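Local coordinates for protein phosphotransferase system, mannose/fructose/N-acetylgalactosamine-specific component IIB (Thermoanaerobacter tengcongensis, PDB 3LFJ) that probably relays phosphoryl groups to incoming sugars as the IIB component of a mannose-type phosphotransferase system, at residues W22-A27 with G117-T122; I53-L58 with F104-T109; T122-G127 with D161-M166; G126-T131 with V141-D146. All coordinates share one frame; numbering follows the deposited sequence. Where two conformers were deposited one is given.

Contact 1: W22-A27 with G117-T122; sequences WKIVFA and GLPITT
The indole of W22 meets L118 obliquely: CZ3 lies 4.0 Å from L118 CD1, and the two side chains cross at about a right angle. Beyond this pair, the W22 ring takes the ring of F81 edge-to-face and touches W90 and A86 of helix 83-91. The second flat group, F26, starts away from the loop, but its CE1 swings back to within 4.1 Å of T122 CG2, again at a slant. The rings of W42, F46 and F101 meet F26 at inclined angles and make it part of an aromatic cluster. Between the two rings the contact is aliphatic. I24 holds CG1 beside the backbone N (chi1 -58°), which sends its chain to L118 and P119; CD1 comes within 3.9 Å of P119 CD, although the exact placing of that methyl is doubtful. Replacing I24 with an alanine would probably open a gap facing L118 and P119, which would lose their shared aliphatic neighbour. Nearer the strand that follows, the CB of A27 packs 3.6 Å from I120 CG2 and 3.5 Å from T122 O. Polar pairing is left to the backbone further on, where A27 bonds to N124. At the other end G117 finishes helix 107-115 in a Schellman motif, with positive phi, and the chain then returns to the sheet. The arrangement is that of a beta-alpha-beta crossover: strand 98-104, helix 107-115 and strand 122-127, with strand 22-30 lying between the two crossover strands and packing against the returning loop.

Contact 2: I53-L58 with F104-T109; sequences IIDDEL and FKNIDT
K105 passes D55 at a slant and ends at E57. Its CB sits 3.5 Å from D55 OD1. With CG anti to the backbone N (chi1 -166°) the rest of the chain stays extended, carrying CD past the same oxygen at 3.9 Å. At the tip, NZ makes a long salt bridge to E57 OE1 at 3.5 Å, and it also donates to a water that in turn donates to D55 OD2. The acid is itself an N-cap: its OD2 receives L58 N at 2.8 Å through the anti lone pair, with an N-H...O angle of 156°. N106 does the same for helix 107-115. Its OD1 accepts T109 N at 3.0 Å, almost in line with the carbonyl bond (164°), and T109 OG1 at 2.7 Å, while ND2 reaches D55 OD1 through another water. An alanine in place of N106 would probably leave T109 N without its cap, T109 OG1 freer to turn, and that water without its donor. Below this wet layer the contact turns apolar: I54 and F104 lie side by side, with I54 CB 3.8 Å from F104 CE1. A further water ties I54 O and D55 OD1 to K105 N, and one more links D56 N with T109 OG1. Two helix starts at the carboxyl ends of parallel strands thus face each other across water. The chemistry implies a joint made by bridging solvent above and I54-F104 packing below, while the caps fix each helix start in place and E57 with K105 adds one long charge pair.

Contact 3: T122-G127 with D161-M166; sequences TLNIGG and DVYLQM
Strands 122-127 and 161-164 are neighbouring parallel strands of the mixed sheet, joined in the chain through helix 145-158 as a beta-alpha-beta unit, and L123 and Y163 show how they are stitched together. L123 N donates to D161 O at 2.8 Å, nearly straight at 173°, and L123 O takes Y163 N. Two residues on, I125 N donates to Y163 O at 2.7 Å. The short strand axes are inclined by 19°. Supplementary CA-H...O contacts accompany these bonds, among them V162 CA to L123 O at 3.3 Å.

On the face carrying L123, I125, V162 and L164 the packing is aliphatic. I125 CG1 lies 4.0 Å from V162 CG1, crossing it at a slant, and I125 CB is 3.9 Å from L164 CD1; helix 175-182 covers V162 and L164 from beyond. The other face carries T122, N124, D161 and Y163. Y163 holds CG between its backbone N and carbonyl carbon (chi1 60°), which turns the ring toward the neighbouring strand and puts CE1 3.7 Å from T122 CG2. D161 OD1 lies in the plane of that ring at its edge, while K172 makes a cation-pi contact with it and F26 packs nearby. Past L164 the side chain of Q165 turns to another partner, its NE2 bonding S170 O. Its backbone still belongs to the pairing: Q165 N reaches I125 O at 3.1 Å, from well above the carbonyl plane.

Contact 4: G126-T131 with V141-D146; sequences GGVAKT and VSLSED
V128 and L143 cross at about a right angle, with V128 CG2 4.2 Å from L143 CD2. The other methyl of V128 has a harder neighbour. With CG1 anti to the backbone N (chi1 -175°), it is set 3.1 Å from S142 O, a buried carbonyl oxygen with no polar partner in the model, so carbon presses on oxygen there. V141 turns differently: its CG2 lies 3.9 Å from the carbonyl carbon of G126, where the glycine presents bare backbone, and its CG1 faces V128 CB. The side chain of S142 packs instead against K130, whose chain bends at chi2 (72°) and brings CD to 3.3 Å from S142 OG. Beyond that bend K130 folds back on its own segment. Its NZ donates to T131 O at 2.9 Å, from above the carbonyl plane, and R134 O is a second acceptor. The one backbone bond between the segments, S142 N to V128 O at 3.0 Å, marks a single bridge, the closing point of a loop rather than a paired strand. Outside it, V128 also exchanges a backbone bond with S140, and A129 is held by D31 and R134. The contact therefore sits where strand 122-127 runs out. The returning chain pairs strand 142-143 antiparallel to strand 135-136, and S144, capping E147 N, starts helix 145-158, the helix that leads back to strand 161-164.

How the contacts relate
All four contacts border the same mixed sheet, yet they differ in chemistry. Contacts 1 and 3, both buried, share T122 and lie on either side of strand 122-127: the first is loop packing against strand 22-30, the second regular backbone pairing, and F26 touches Y163 between them. Contact 2, only partly buried, lies at strand ends and combines water and a long charge pair with an apolar layer beneath, where its F104 packs against I120 and A27 of contact 1. Contact 4, buried but farthest from the chain centre, shares G126 and G127 with contact 3, where V141 meets L164, and reaches contact 2 through L143 and I107.

Contact 1: W22-A27 with G117-T122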
loop_
_atom_site.group_PDB
_atom_site.type_symbol
_atom_site.label_atom_id
_atom_site.label_comp_id
_atom_site.label_asym_id
_atom_site.label_seq_id
_atom_site.Cartn_x
_atom_site.Cartn_y
_atom_site.Cartn_z
ATOM N N TRP A 22 -15.752 -1.133 -3.666
ATOM C CA TRP A 22 -14.662 -1.899 -3.065
ATOM C C TRP A 22 -14.806 -1.989 -1.562
ATOM O O TRP A 22 -15.119 -0.999 -0.914
ATOM C CB TRP A 22 -13.314 -1.221 -3.304
ATOM C CG TRP A 22 -12.882 -1.064 -4.707
ATOM C CD1 TRP A 22 -13.338 -1.744 -5.790
ATOM C CD2 TRP A 22 -11.845 -0.192 -5.180
ATOM N NE1 TRP A 22 -12.673 -1.333 -6.919
ATOM C CE2 TRP A 22 -11.750 -0.382 -6.570
ATOM C CE3 TRP A 22 -11.005 0.744 -4.563
ATOM C CZ2 TRP A 22 -10.842 0.329 -7.360
ATOM C CZ3 TRP A 22 -10.102 1.441 -5.349
ATOM C CH2 TRP A 22 -10.031 1.229 -6.725
ATOM N N LYS A 23 -14.535 -3.175 -1.019
ATOM C CA LYS A 23 -14.251 -3.328 0.401
ATOM C C LYS A 23 -12.739 -3.488 0.565
ATOM O O LYS A 23 -12.147 -4.448 0.052
ATOM C CB LYS A 23 -14.930 -4.579 0.939
ATOM C CG LYS A 23 -14.753 -4.776 2.436
ATOM C CD LYS A 23 -15.328 -6.118 2.861
ATOM C CE LYS A 23 -15.187 -6.334 4.359
ATOM N NZ LYS A 23 -16.039 -5.381 5.122
ATOM N N ILE A 24 -12.130 -2.562 1.288
ATOM C CA ILE A 24 -10.674 -2.546 1.390
ATOM C C ILE A 24 -10.247 -3.491 2.503
ATOM O O ILE A 24 -10.492 -3.216 3.683
ATOM C CB ILE A 24 -10.193 -1.139 1.681
ATOM C CG1 ILE A 24 -10.673 -0.220 0.560
ATOM C CG2 ILE A 24 -8.655 -1.114 1.799
ATOM C CD1 ILE A 24 -10.808 1.201 0.985
ATOM N N VAL A 25 -9.619 -4.606 2.133
ATOM C CA VAL A 25 -9.240 -5.597 3.146
ATOM C C VAL A 25 -7.834 -5.384 3.696
ATOM O O VAL A 25 -7.510 -5.879 4.773
ATOM C CB VAL A 25 -9.384 -7.046 2.636
ATOM C CG1 VAL A 25 -10.820 -7.310 2.210
ATOM C CG2 VAL A 25 -8.411 -7.340 1.483
ATOM N N PHE A 26 -7.006 -4.644 2.957
ATOM C CA PHE A 26 -5.635 -4.381 3.372
ATOM C C PHE A 26 -5.087 -3.288 2.475
ATOM O O PHE A 26 -5.626 -3.061 1.387
ATOM C CB PHE A 26 -4.773 -5.638 3.211
ATOM C CG PHE A 26 -3.585 -5.684 4.131
ATOM C CD1 PHE A 26 -3.754 -5.881 5.499
ATOM C CD2 PHE A 26 -2.300 -5.550 3.631
ATOM C CE1 PHE A 26 -2.671 -5.949 6.349
ATOM C CE2 PHE A 26 -1.203 -5.620 4.485
ATOM C CZ PHE A 26 -1.397 -5.812 5.843
ATOM N N ALA A 27 -4.036 -2.617 2.931
ATOM C CA ALA A 27 -3.320 -1.653 2.089
ATOM C C ALA A 27 -1.843 -1.757 2.397
ATOM O O ALA A 27 -1.443 -1.863 3.559
ATOM C CB ALA A 27 -3.830 -0.237 2.305
ATOM N N GLY A 117 -10.691 10.731 0.353
ATOM C CA GLY A 117 -11.806 10.109 1.049
ATOM C C GLY A 117 -11.845 8.591 1.057
ATOM O O GLY A 117 -12.775 7.982 1.587
ATOM N N LEU A 118 -10.839 7.965 0.463
ATOM C CA LEU A 118 -10.806 6.517 0.445
ATOM C C LEU A 118 -10.374 6.005 1.823
ATOM O O LEU A 118 -9.320 6.367 2.336
ATOM C CB LEU A 118 -9.915 6.005 -0.697
ATOM C CG LEU A 118 -10.268 4.591 -1.155
ATOM C CD1 LEU A 118 -9.968 4.353 -2.628
ATOM C CD2 LEU A 118 -9.515 3.609 -0.288
ATOM N N PRO A 119 -11.229 5.175 2.441
ATOM C CA PRO A 119 -10.979 4.775 3.824
ATOM C C PRO A 119 -10.014 3.621 3.876
ATOM O O PRO A 119 -10.289 2.533 3.382
ATOM C CB PRO A 119 -12.358 4.349 4.321
ATOM C CG PRO A 119 -13.055 3.849 3.117
ATOM C CD PRO A 119 -12.481 4.596 1.919
ATOM N N ILE A 120 -8.853 3.898 4.436
ATOM C CA ILE A 120 -7.874 2.867 4.701
ATOM C C ILE A 120 -7.708 2.749 6.210
ATOM O O ILE A 120 -7.471 3.749 6.889
ATOM C CB ILE A 120 -6.547 3.214 4.036
ATOM C CG1 ILE A 120 -6.728 3.214 2.517
ATOM C CG2 ILE A 120 -5.470 2.217 4.452
ATOM C CD1 ILE A 120 -5.453 3.548 1.757
ATOM N N THR A 121 -7.848 1.528 6.713
ATOM C CA THR A 121 -7.843 1.296 8.162
ATOM C C THR A 121 -6.493 0.783 8.663
ATOM O O THR A 121 -6.105 1.055 9.802
ATOM C CB THR A 121 -8.967 0.333 8.603
ATOM O OG1 THR A 121 -8.942 -0.882 7.833
ATOM C CG2 THR A 121 -10.328 0.995 8.464
ATOM N N THR A 122 -5.796 0.030 7.813
ATOM C CA THR A 122 -4.492 -0.530 8.142
ATOM C C THR A 122 -3.572 -0.273 6.963
ATOM O O THR A 122 -3.942 -0.533 5.813
ATOM C CB THR A 122 -4.564 -2.046 8.362
ATOM O OG1 THR A 122 -5.400 -2.323 9.490
ATOM C CG2 THR A 122 -3.175 -2.633 8.620
#

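Contact 2: I53-L58 with F104-T109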
loop_
_atom_site.group_PDB
_atom_site.type_symbol
_atom_site.label_atom_id
_atom_site.label_comp_id
_atom_site.label_asym_id
_atom_site.label_seq_id
_atom_site.Cartn_x
_atom_site.Cartn_y
_atom_site.Cartn_z
ATOM N N ILE A 53 -3.635 -1.976 -7.699
ATOM C CA ILE A 53 -2.487 -1.070 -7.619
ATOM C C ILE A 53 -2.962 0.313 -7.985
ATOM O O ILE A 53 -3.591 0.508 -9.035
ATOM C CB ILE A 53 -1.364 -1.476 -8.575
ATOM C CG1 ILE A 53 -0.862 -2.886 -8.226
ATOM C CG2 ILE A 53 -0.219 -0.431 -8.484
ATOM C CD1 ILE A 53 0.128 -3.447 -9.239
ATOM N N ILE A 54 -2.702 1.269 -7.100
ATOM C CA ILE A 54 -3.069 2.662 -7.369
ATOM C C ILE A 54 -1.788 3.455 -7.547
ATOM O O ILE A 54 -1.012 3.617 -6.601
ATOM C CB ILE A 54 -3.928 3.296 -6.236
ATOM C CG1 ILE A 54 -5.224 2.515 -6.067
ATOM C CG2 ILE A 54 -4.236 4.749 -6.596
ATOM C CD1 ILE A 54 -6.070 2.970 -4.857
ATOM N N ASP A 55 -1.536 3.898 -8.780
ATOM C CA ASP A 55 -0.334 4.650 -9.107
ATOM C C ASP A 55 -0.524 5.347 -10.455
ATOM O O ASP A 55 -0.861 4.697 -11.448
ATOM C CB ASP A 55 0.863 3.697 -9.191
ATOM C CG ASP A 55 2.160 4.438 -9.296
ATOM O OD1 ASP A 55 2.613 4.999 -8.266
ATOM O OD2 ASP A 55 2.735 4.490 -10.405
ATOM N N ASP A 56 -0.265 6.652 -10.499
ATOM C CA ASP A 56 -0.487 7.412 -11.736
ATOM C C ASP A 56 0.522 7.031 -12.801
ATOM O O ASP A 56 0.179 7.047 -13.986
ATOM C CB ASP A 56 -0.350 8.908 -11.469
ATOM C CG ASP A 56 -1.580 9.524 -10.823
ATOM O OD1 ASP A 56 -2.676 8.919 -10.798
ATOM O OD2 ASP A 56 -1.438 10.695 -10.384
ATOM N N GLU A 57 1.756 6.710 -12.406
ATOM C CA GLU A 57 2.788 6.325 -13.394
ATOM C C GLU A 57 2.448 4.964 -13.983
ATOM O O GLU A 57 2.466 4.785 -15.206
ATOM C CB GLU A 57 4.182 6.267 -12.755
ATOM C CG GLU A 57 4.811 7.627 -12.511
ATOM C CD GLU A 57 6.275 7.560 -12.094
ATOM O OE1 GLU A 57 6.904 6.483 -12.211
ATOM O OE2 GLU A 57 6.796 8.607 -11.648
ATOM N N LEU A 58 2.124 3.989 -13.143
ATOM C CA LEU A 58 1.847 2.653 -13.671
ATOM C C LEU A 58 0.601 2.657 -14.550
ATOM O O LEU A 58 0.504 1.899 -15.511
ATOM C CB LEU A 58 1.708 1.628 -12.535
ATOM C CG LEU A 58 1.467 0.178 -12.989
ATOM C CD1 LEU A 58 2.641 -0.351 -13.816
ATOM C CD2 LEU A 58 1.222 -0.740 -11.794
ATOM N N PHE A 104 0.252 0.322 -3.116
ATOM C CA PHE A 104 0.797 1.614 -3.581
ATOM C C PHE A 104 2.284 1.498 -3.755
ATOM O O PHE A 104 2.941 0.757 -3.044
ATOM C CB PHE A 104 0.547 2.728 -2.535
ATOM C CG PHE A 104 -0.879 2.944 -2.217
ATOM C CD1 PHE A 104 -1.631 3.833 -2.966
ATOM C CD2 PHE A 104 -1.498 2.246 -1.171
ATOM C CE1 PHE A 104 -2.986 4.047 -2.677
ATOM C CE2 PHE A 104 -2.854 2.456 -0.883
ATOM C CZ PHE A 104 -3.595 3.359 -1.630
ATOM N N LYS A 105 2.831 2.272 -4.684
ATOM C CA LYS A 105 4.269 2.354 -4.831
ATOM C C LYS A 105 4.919 3.253 -3.763
ATOM O O LYS A 105 6.072 3.047 -3.389
ATOM C CB LYS A 105 4.583 2.902 -6.228
ATOM C CG LYS A 105 6.014 2.745 -6.681
ATOM C CD LYS A 105 6.126 3.329 -8.090
ATOM C CE LYS A 105 7.527 3.156 -8.645
ATOM N NZ LYS A 105 7.582 3.774 -10.025
ATOM N N ASN A 106 4.187 4.255 -3.282
ATOM C CA ASN A 106 4.784 5.231 -2.384
ATOM C C ASN A 106 3.762 5.856 -1.442
ATOM O O ASN A 106 2.549 5.784 -1.673
ATOM C CB ASN A 106 5.510 6.318 -3.215
ATOM C CG ASN A 106 4.662 6.852 -4.346
ATOM O OD1 ASN A 106 3.563 7.350 -4.126
ATOM N ND2 ASN A 106 5.178 6.759 -5.574
ATOM N N ILE A 107 4.285 6.478 -0.383
ATOM C CA ILE A 107 3.464 7.127 0.625
ATOM C C ILE A 107 2.623 8.262 0.060
ATOM O O ILE A 107 1.438 8.382 0.386
ATOM C CB ILE A 107 4.333 7.619 1.814
ATOM C CG1 ILE A 107 4.889 6.421 2.576
ATOM C CG2 ILE A 107 3.503 8.511 2.738
ATOM C CD1 ILE A 107 6.098 6.761 3.447
ATOM N N ASP A 108 3.211 9.074 -0.821
ATOM C CA ASP A 108 2.460 10.183 -1.366
ATOM C C ASP A 108 1.172 9.780 -2.080
ATOM O O ASP A 108 0.139 10.452 -1.972
ATOM C CB ASP A 108 3.310 11.011 -2.307
ATOM C CG ASP A 108 2.598 12.269 -2.732
ATOM O OD1 ASP A 108 2.279 12.418 -3.928
ATOM O OD2 ASP A 108 2.292 13.100 -1.840
ATOM N N THR A 109 1.218 8.685 -2.837
ATOM C CA THR A 109 0.027 8.279 -3.554
ATOM C C THR A 109 -1.034 7.790 -2.574
ATOM O O THR A 109 -2.217 8.060 -2.747
ATOM C CB THR A 109 0.356 7.222 -4.621
ATOM O OG1 THR A 109 1.341 7.754 -5.529
ATOM C CG2 THR A 109 -0.889 6.841 -5.408
HETATM O O HOH W 1 1.469 4.421 -5.902
HETATM O O HOH W 2 4.368 7.028 -8.342
HETATM O O HOH W 3 5.057 3.078 -11.189
HETATM O O HOH W 4 0.586 8.218 -8.303
#

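Contact 3: T122-G127 with D161-M166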
loop_
_atom_site.group_PDB
_atom_site.type_symbol
_atom_site.label_atom_id
_atom_site.label_comp_id
_atom_site.label_asym_id
_atom_site.label_seq_id
_atom_site.Cartn_x
_atom_site.Cartn_y
_atom_site.Cartn_z
ATOM N N THR A 122 -5.796 0.030 7.813
ATOM C CA THR A 122 -4.492 -0.530 8.142
ATOM C C THR A 122 -3.572 -0.273 6.963
ATOM O O THR A 122 -3.942 -0.533 5.813
ATOM C CB THR A 122 -4.564 -2.046 8.362
ATOM O OG1 THR A 122 -5.400 -2.323 9.490
ATOM C CG2 THR A 122 -3.175 -2.633 8.620
ATOM N N LEU A 123 -2.375 0.217 7.256
ATOM C CA LEU A 123 -1.409 0.535 6.220
ATOM C C LEU A 123 -0.088 -0.123 6.561
ATOM O O LEU A 123 0.574 0.255 7.538
ATOM C CB LEU A 123 -1.248 2.041 6.101
ATOM C CG LEU A 123 -0.263 2.502 5.014
ATOM C CD1 LEU A 123 -0.706 2.038 3.630
ATOM C CD2 LEU A 123 -0.131 4.000 5.044
ATOM N N ASN A 124 0.290 -1.092 5.738
ATOM C CA ASN A 124 1.507 -1.866 5.894
ATOM C C ASN A 124 2.622 -1.265 5.029
ATOM O O ASN A 124 2.495 -1.192 3.808
ATOM C CB ASN A 124 1.194 -3.304 5.487
ATOM C CG ASN A 124 2.419 -4.114 5.188
ATOM O OD1 ASN A 124 3.393 -4.132 5.967
ATOM N ND2 ASN A 124 2.384 -4.810 4.076
ATOM N N ILE A 125 3.694 -0.799 5.666
ATOM C CA ILE A 125 4.851 -0.293 4.918
ATOM C C ILE A 125 5.768 -1.482 4.601
ATOM O O ILE A 125 6.440 -2.028 5.487
ATOM C CB ILE A 125 5.626 0.786 5.724
ATOM C CG1 ILE A 125 4.676 1.833 6.333
ATOM C CG2 ILE A 125 6.691 1.419 4.844
ATOM C CD1 ILE A 125 3.737 2.532 5.314
ATOM N N GLY A 126 5.764 -1.912 3.345
ATOM C CA GLY A 126 6.451 -3.118 2.925
ATOM C C GLY A 126 7.809 -2.938 2.272
ATOM O O GLY A 126 8.698 -3.780 2.435
ATOM N N GLY A 127 7.965 -1.856 1.515
ATOM C CA GLY A 127 9.203 -1.635 0.779
ATOM C C GLY A 127 9.388 -0.177 0.436
ATOM O O GLY A 127 8.541 0.429 -0.216
ATOM N N ASP A 161 -3.918 2.351 11.239
ATOM C CA ASP A 161 -2.906 1.591 11.954
ATOM C C ASP A 161 -1.756 1.371 10.986
ATOM O O ASP A 161 -1.910 0.647 9.996
ATOM C CB ASP A 161 -3.505 0.248 12.395
ATOM C CG ASP A 161 -2.504 -0.642 13.125
ATOM O OD1 ASP A 161 -2.670 -1.876 13.073
ATOM O OD2 ASP A 161 -1.553 -0.120 13.740
ATOM N N VAL A 162 -0.621 1.998 11.272
ATOM C CA VAL A 162 0.538 1.937 10.382
ATOM C C VAL A 162 1.642 1.098 10.991
ATOM O O VAL A 162 2.047 1.334 12.142
ATOM C CB VAL A 162 1.127 3.317 10.142
ATOM C CG1 VAL A 162 2.299 3.226 9.165
ATOM C CG2 VAL A 162 0.049 4.260 9.604
ATOM N N TYR A 163 2.131 0.128 10.221
ATOM C CA TYR A 163 3.278 -0.664 10.630
ATOM C C TYR A 163 4.140 -1.124 9.466
ATOM O O TYR A 163 3.664 -1.231 8.334
ATOM C CB TYR A 163 2.844 -1.849 11.497
ATOM C CG TYR A 163 1.895 -2.844 10.856
ATOM C CD1 TYR A 163 0.546 -2.835 11.181
ATOM C CD2 TYR A 163 2.353 -3.815 9.966
ATOM C CE1 TYR A 163 -0.319 -3.757 10.646
ATOM C CE2 TYR A 163 1.481 -4.730 9.396
ATOM C CZ TYR A 163 0.148 -4.698 9.756
ATOM O OH TYR A 163 -0.729 -5.607 9.225
ATOM N N LEU A 164 5.416 -1.362 9.758
ATOM C CA LEU A 164 6.371 -1.896 8.804
ATOM C C LEU A 164 6.381 -3.399 8.922
ATOM O O LEU A 164 6.482 -3.938 10.026
ATOM C CB LEU A 164 7.773 -1.392 9.133
ATOM C CG LEU A 164 8.145 0.015 8.668
ATOM C CD1 LEU A 164 7.246 1.078 9.263
ATOM C CD2 LEU A 164 9.606 0.274 9.024
ATOM N N GLN A 165 6.288 -4.084 7.795
ATOM C CA GLN A 165 6.379 -5.538 7.771
ATOM C C GLN A 165 6.574 -6.022 6.345
ATOM O O GLN A 165 5.780 -5.703 5.450
ATOM C CB GLN A 165 5.135 -6.193 8.371
ATOM C CG GLN A 165 5.335 -7.678 8.672
ATOM C CD GLN A 165 4.092 -8.325 9.252
ATOM O OE1 GLN A 165 2.975 -7.844 9.063
ATOM N NE2 GLN A 165 4.285 -9.427 9.976
ATOM N N MET A 166 7.621 -6.799 6.115
ATOM C CA MET A 166 7.971 -7.183 4.759
ATOM C C MET A 166 7.019 -8.250 4.209
ATOM O O MET A 166 6.444 -8.089 3.127
ATOM C CB MET A 166 9.422 -7.664 4.720
ATOM C CG MET A 166 9.988 -7.758 3.333
ATOM S SD MET A 166 11.700 -8.299 3.328
ATOM C CE MET A 166 11.549 -9.930 4.070
#

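Contact 4: G126-T131 with V141-D146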
loop_
_atom_site.group_PDB
_atom_site.type_symbol
_atom_site.label_atom_id
_atom_site.label_comp_id
_atom_site.label_asym_id
_atom_site.label_seq_id
_atom_site.Cartn_x
_atom_site.Cartn_y
_atom_site.Cartn_z
ATOM N N GLY A 126 5.764 -1.912 3.345
ATOM C CA GLY A 126 6.451 -3.118 2.925
ATOM C C GLY A 126 7.809 -2.938 2.272
ATOM O O GLY A 126 8.698 -3.780 2.435
ATOM N N GLY A 127 7.965 -1.856 1.515
ATOM C CA GLY A 127 9.203 -1.635 0.779
ATOM C C GLY A 127 9.388 -0.177 0.436
ATOM O O GLY A 127 8.541 0.429 -0.216
ATOM N N VAL A 128 10.475 0.408 0.938
ATOM C CA VAL A 128 10.829 1.778 0.607
ATOM C C VAL A 128 12.353 1.798 0.513
ATOM O O VAL A 128 13.036 1.560 1.507
ATOM C CB VAL A 128 10.354 2.800 1.662
ATOM C CG1 VAL A 128 10.662 4.211 1.156
ATOM C CG2 VAL A 128 8.847 2.684 1.960
ATOM N N ALA A 129 12.879 2.024 -0.688
ATOM C CA ALA A 129 14.320 1.884 -0.901
ATOM C C ALA A 129 15.097 3.005 -0.213
ATOM O O ALA A 129 14.619 4.126 -0.055
ATOM C CB ALA A 129 14.632 1.853 -2.386
ATOM N N LYS A 130 16.314 2.686 0.192
ATOM C CA LYS A 130 17.196 3.682 0.782
ATOM C C LYS A 130 17.590 4.747 -0.243
ATOM O O LYS A 130 17.874 4.449 -1.400
ATOM C CB LYS A 130 18.447 2.987 1.327
ATOM C CG LYS A 130 19.465 3.934 1.980
ATOM C CD LYS A 130 18.942 4.434 3.305
ATOM C CE LYS A 130 20.062 5.053 4.162
ATOM N NZ LYS A 130 20.556 6.286 3.545
ATOM N N THR A 131 17.596 6.006 0.193
ATOM C CA THR A 131 18.172 7.108 -0.579
ATOM C C THR A 131 18.934 7.920 0.457
ATOM O O THR A 131 18.789 7.679 1.652
ATOM C CB THR A 131 17.098 8.016 -1.213
ATOM O OG1 THR A 131 16.351 8.650 -0.172
ATOM C CG2 THR A 131 16.155 7.220 -2.111
ATOM N N VAL A 141 12.892 -1.427 4.398
ATOM C CA VAL A 141 12.339 -0.079 4.550
ATOM C C VAL A 141 13.318 0.953 5.115
ATOM O O VAL A 141 13.940 0.727 6.157
ATOM C CB VAL A 141 11.077 -0.083 5.444
ATOM C CG1 VAL A 141 10.591 1.352 5.727
ATOM C CG2 VAL A 141 9.961 -0.891 4.782
ATOM N N SER A 142 13.447 2.070 4.403
ATOM C CA SER A 142 14.101 3.280 4.900
ATOM C C SER A 142 13.106 4.431 4.760
ATOM O O SER A 142 12.289 4.438 3.835
ATOM C CB SER A 142 15.339 3.600 4.056
ATOM O OG SER A 142 16.322 2.583 4.175
ATOM N N LEU A 143 13.162 5.415 5.659
ATOM C CA LEU A 143 12.197 6.519 5.615
ATOM C C LEU A 143 12.859 7.851 5.950
ATOM O O LEU A 143 13.734 7.904 6.815
ATOM C CB LEU A 143 11.049 6.285 6.607
ATOM C CG LEU A 143 10.098 5.107 6.350
ATOM C CD1 LEU A 143 9.219 4.848 7.563
ATOM C CD2 LEU A 143 9.235 5.374 5.126
ATOM N N SER A 144 12.439 8.920 5.285
ATOM C CA SER A 144 12.920 10.252 5.668
ATOM C C SER A 144 12.102 10.756 6.839
ATOM O O SER A 144 11.010 10.261 7.137
ATOM C CB SER A 144 12.783 11.239 4.517
ATOM O OG SER A 144 11.411 11.530 4.292
ATOM N N GLU A 145 12.625 11.775 7.498
ATOM C CA GLU A 145 11.883 12.425 8.552
ATOM C C GLU A 145 10.543 12.958 8.021
ATOM O O GLU A 145 9.515 12.817 8.672
ATOM C CB GLU A 145 12.734 13.553 9.134
ATOM C CG GLU A 145 12.201 14.139 10.411
ATOM C CD GLU A 145 13.101 15.262 10.922
ATOM O OE1 GLU A 145 13.711 15.093 11.997
ATOM O OE2 GLU A 145 13.211 16.294 10.230
ATOM N N ASP A 146 10.547 13.552 6.828
ATOM C CA ASP A 146 9.303 14.052 6.241
ATOM C C ASP A 146 8.299 12.927 6.007
ATOM O O ASP A 146 7.101 13.090 6.204
ATOM C CB ASP A 146 9.566 14.793 4.932
ATOM C CG ASP A 146 10.071 16.203 5.155
ATOM O OD1 ASP A 146 10.058 16.660 6.321
ATOM O OD2 ASP A 146 10.480 16.851 4.165
#